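Local coordinates for protein RPA0582 (Rhodopseudomonas palustris, PDB 3HHL) that is of unknown function but belongs to the DUF1330 family of the dimeric alpha-beta barrel clan, at residues 25-30 against 124-129. Sequence-based numbering, arbitrary orientation.
Sequences IHMLNL and SRLIRL
His26, Leu28 and Leu30 pair with Leu129, Ile127 and Arg125 through six backbone hydrogen bonds, and the axes of the two antiparallel segments come within 4.6 Å, with 162° between their directions. Met27 with Arg128 and Asn29 with Leu126 are the non-hydrogen-bonded pairs between them. On the face that carries these two pairs, the side chain of Met27, a selenomethionine, bends at chi2 (-57°) and chi3 (-76°). The bend carries SE to 3.9 Å from Arg128 CB and CE to 3.7 Å from Leu126 CG. Asn29 lies alongside Leu126, pointing the same way, with its amide close to the CD1 branch. A water donates to Asn29 OD1 at 2.7 Å and to Arg125 O, bridging the strands. Asn29 ND2 makes a weak bond back to Met27 O. The strands are the neighbouring 25-33 and 121-131 of a four-stranded antiparallel sheet backed by helices, consistent with the dimeric alpha-beta barrel clan. Residues 126-129 also pair with an antiparallel strand of the other subunit, and the sheet continues across the dimer interface. On the opposite face, Leu28 CB meets Leu129 CD1 at 3.7 Å. Leu30 CD1 crosses the aliphatic start of Arg125, 4.0 Å from its CB. The imidazole of His26 turns away from strand 124-129; its NE2 hydrogen-bonds Glu94, and its ND1 hydrogen-bonds Trp71 of the other subunit. Both arginines reach that subunit too: Arg125 forms a salt bridge with its Glu85, and Arg128 with its Glu76.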
ATOM      1  N   ILE B  25      14.583   3.369   4.285  1.00 31.53           N
ATOM      2  CA  ILE B  25      13.426   2.542   4.460  1.00 32.19           C
ATOM      3  C   ILE B  25      12.260   3.379   3.956  1.00 32.81           C
ATOM      4  O   ILE B  25      12.241   4.581   4.149  1.00 33.13           O
ATOM      5  CB  ILE B  25      13.164   2.129   5.914  1.00 31.67           C
ATOM      6  CG1 ILE B  25      13.227   3.321   6.869  1.00 32.35           C
ATOM      7  CG2 ILE B  25      14.169   1.127   6.337  1.00 33.10           C
ATOM      8  CD1 ILE B  25      12.682   3.064   8.314  1.00 28.93           C
ATOM      9  N   HIS B  26      11.325   2.731   3.277  1.00 32.39           N
ATOM     10  CA  HIS B  26      10.116   3.365   2.820  1.00 32.18           C
ATOM     11  C   HIS B  26       8.991   2.762   3.617  1.00 32.50           C
ATOM     12  O   HIS B  26       8.862   1.555   3.729  1.00 33.88           O
ATOM     13  CB  HIS B  26       9.906   3.127   1.327  1.00 32.23           C
ATOM     14  CG  HIS B  26      10.644   4.091   0.461  1.00 30.85           C
ATOM     15  ND1 HIS B  26      10.483   4.126  -0.902  1.00 26.52           N
ATOM     16  CD2 HIS B  26      11.567   5.041   0.766  1.00 32.78           C
ATOM     17  CE1 HIS B  26      11.253   5.083  -1.397  1.00 31.39           C
ATOM     18  NE2 HIS B  26      11.932   5.648  -0.409  1.00 30.44           N
HETATM   19  N   MSE B  27       8.189   3.624   4.197  1.00 32.77           N
HETATM   20  CA  MSE B  27       7.140   3.231   5.070  1.00 32.59           C
HETATM   21  C   MSE B  27       5.813   3.554   4.353  1.00 32.27           C
HETATM   22  O   MSE B  27       5.389   4.721   4.285  1.00 31.36           O
HETATM   23  CB  MSE B  27       7.269   4.013   6.359  1.00 32.77           C
HETATM   24  CG  MSE B  27       8.549   3.786   7.119  1.00 33.77           C
HETATM   25 SE   MSE B  27       8.932   1.953   7.597  1.00 39.02          SE
HETATM   26  CE  MSE B  27       7.749   1.608   9.052  1.00 30.36           C
ATOM     27  N   LEU B  28       5.175   2.509   3.830  1.00 31.54           N
ATOM     28  CA  LEU B  28       3.858   2.632   3.224  1.00 32.21           C
ATOM     29  C   LEU B  28       2.806   2.657   4.315  1.00 33.01           C
ATOM     30  O   LEU B  28       2.677   1.691   5.052  1.00 33.75           O
ATOM     31  CB  LEU B  28       3.592   1.478   2.286  1.00 31.56           C
ATOM     32  CG  LEU B  28       2.258   1.450   1.561  1.00 32.03           C
ATOM     33  CD1 LEU B  28       1.939   2.765   0.828  1.00 28.11           C
ATOM     34  CD2 LEU B  28       2.273   0.220   0.588  1.00 31.36           C
ATOM     35  N   ASN B  29       2.093   3.767   4.443  1.00 33.31           N
ATOM     36  CA  ASN B  29       1.013   3.914   5.434  1.00 33.84           C
ATOM     37  C   ASN B  29      -0.373   3.806   4.737  1.00 34.43           C
ATOM     38  O   ASN B  29      -0.676   4.579   3.796  1.00 35.21           O
ATOM     39  CB  ASN B  29       1.083   5.314   6.062  1.00 34.34           C
ATOM     40  CG  ASN B  29       2.211   5.489   7.035  1.00 34.78           C
ATOM     41  OD1 ASN B  29       1.969   5.576   8.231  1.00 37.49           O
ATOM     42  ND2 ASN B  29       3.453   5.563   6.541  1.00 36.94           N
ATOM     43  N   LEU B  30      -1.211   2.879   5.165  1.00 34.05           N
ATOM     44  CA  LEU B  30      -2.606   2.854   4.747  1.00 34.43           C
ATOM     45  C   LEU B  30      -3.438   3.230   5.998  1.00 35.20           C
ATOM     46  O   LEU B  30      -3.397   2.535   6.995  1.00 35.50           O
ATOM     47  CB  LEU B  30      -3.000   1.478   4.226  1.00 34.07           C
ATOM     48  CG  LEU B  30      -2.067   0.862   3.182  1.00 34.73           C
ATOM     49  CD1 LEU B  30      -2.467  -0.554   2.862  1.00 32.59           C
ATOM     50  CD2 LEU B  30      -2.020   1.697   1.904  1.00 32.96           C
ATOM     51  N   SER B 124      -5.370   0.570  10.329  1.00 34.49           N
ATOM     52  CA  SER B 124      -4.232   1.058   9.529  1.00 34.49           C
ATOM     53  C   SER B 124      -3.256  -0.049   9.181  1.00 33.31           C
ATOM     54  O   SER B 124      -3.213  -1.034   9.860  1.00 32.99           O
ATOM     55  CB  SER B 124      -3.447   2.123  10.308  1.00 34.66           C
ATOM     56  OG  SER B 124      -2.897   1.567  11.495  1.00 34.47           O
ATOM     57  N   ARG B 125      -2.473   0.145   8.139  1.00 33.16           N
ATOM     58  CA  ARG B 125      -1.285  -0.688   7.896  1.00 33.82           C
ATOM     59  C   ARG B 125      -0.074   0.191   7.810  1.00 33.50           C
ATOM     60  O   ARG B 125      -0.176   1.306   7.348  1.00 33.43           O
ATOM     61  CB  ARG B 125      -1.395  -1.466   6.600  1.00 33.80           C
ATOM     62  CG  ARG B 125      -2.561  -2.359   6.539  1.00 35.30           C
ATOM     63  CD  ARG B 125      -2.474  -3.452   7.571  1.00 36.54           C
ATOM     64  NE  ARG B 125      -3.615  -4.339   7.435  1.00 37.79           N
ATOM     65  CZ  ARG B 125      -4.776  -4.184   8.074  1.00 40.75           C
ATOM     66  NH1 ARG B 125      -4.976  -3.175   8.932  1.00 39.92           N
ATOM     67  NH2 ARG B 125      -5.746  -5.075   7.884  1.00 40.16           N
ATOM     68  N   LEU B 126       1.052  -0.295   8.321  1.00 34.22           N
ATOM     69  CA  LEU B 126       2.343   0.385   8.166  1.00 34.49           C
ATOM     70  C   LEU B 126       3.304  -0.694   7.718  1.00 34.48           C
ATOM     71  O   LEU B 126       3.662  -1.581   8.491  1.00 34.16           O
ATOM     72  CB  LEU B 126       2.801   1.038   9.481  1.00 34.69           C
ATOM     73  CG  LEU B 126       4.083   1.890   9.460  1.00 34.40           C
ATOM     74  CD1 LEU B 126       3.916   2.986   8.465  1.00 33.82           C
ATOM     75  CD2 LEU B 126       4.441   2.481  10.864  1.00 28.63           C
ATOM     76  N   ILE B 127       3.673  -0.625   6.444  1.00 34.54           N
ATOM     77  CA  ILE B 127       4.470  -1.652   5.805  1.00 34.53           C
ATOM     78  C   ILE B 127       5.853  -1.113   5.568  1.00 34.54           C
ATOM     79  O   ILE B 127       6.015  -0.058   4.969  1.00 34.85           O
ATOM     80  CB  ILE B 127       3.846  -2.054   4.469  1.00 34.84           C
ATOM     81  CG1 ILE B 127       2.352  -2.451   4.689  1.00 34.48           C
ATOM     82  CG2 ILE B 127       4.670  -3.177   3.850  1.00 32.43           C
ATOM     83  CD1 ILE B 127       1.588  -2.837   3.418  1.00 33.45           C
ATOM     84  N   ARG B 128       6.852  -1.831   6.051  1.00 34.55           N
ATOM     85  CA  ARG B 128       8.215  -1.405   5.874  1.00 34.75           C
ATOM     86  C   ARG B 128       8.754  -2.015   4.593  1.00 34.59           C
ATOM     87  O   ARG B 128       8.660  -3.221   4.428  1.00 34.01           O
ATOM     88  CB  ARG B 128       9.068  -1.852   7.025  1.00 34.52           C
ATOM     89  CG  ARG B 128      10.555  -1.585   6.780  1.00 34.92           C
ATOM     90  CD  ARG B 128      11.423  -2.188   7.892  1.00 34.07           C
ATOM     91  NE  ARG B 128      12.802  -2.295   7.487  1.00 33.47           N
ATOM     92  CZ  ARG B 128      13.827  -2.502   8.285  1.00 32.36           C
ATOM     93  NH1 ARG B 128      13.657  -2.629   9.576  1.00 34.09           N
ATOM     94  NH2 ARG B 128      15.045  -2.618   7.763  1.00 35.93           N
ATOM     95  N   LEU B 129       9.333  -1.181   3.709  1.00 34.17           N
ATOM     96  CA  LEU B 129       9.937  -1.677   2.482  1.00 33.57           C
ATOM     97  C   LEU B 129      11.336  -1.139   2.253  1.00 33.82           C
ATOM     98  O   LEU B 129      11.660  -0.040   2.698  1.00 33.45           O
ATOM     99  CB  LEU B 129       9.048  -1.349   1.299  1.00 33.24           C
ATOM    100  CG  LEU B 129       7.569  -1.757   1.461  1.00 32.72           C
ATOM    101  CD1 LEU B 129       6.682  -0.512   1.709  1.00 27.68           C
ATOM    102  CD2 LEU B 129       7.046  -2.555   0.303  1.00 28.67           C
TER
HETATM  103  O   HOH W   1       0.025   3.994   9.104  1.00 42.75           O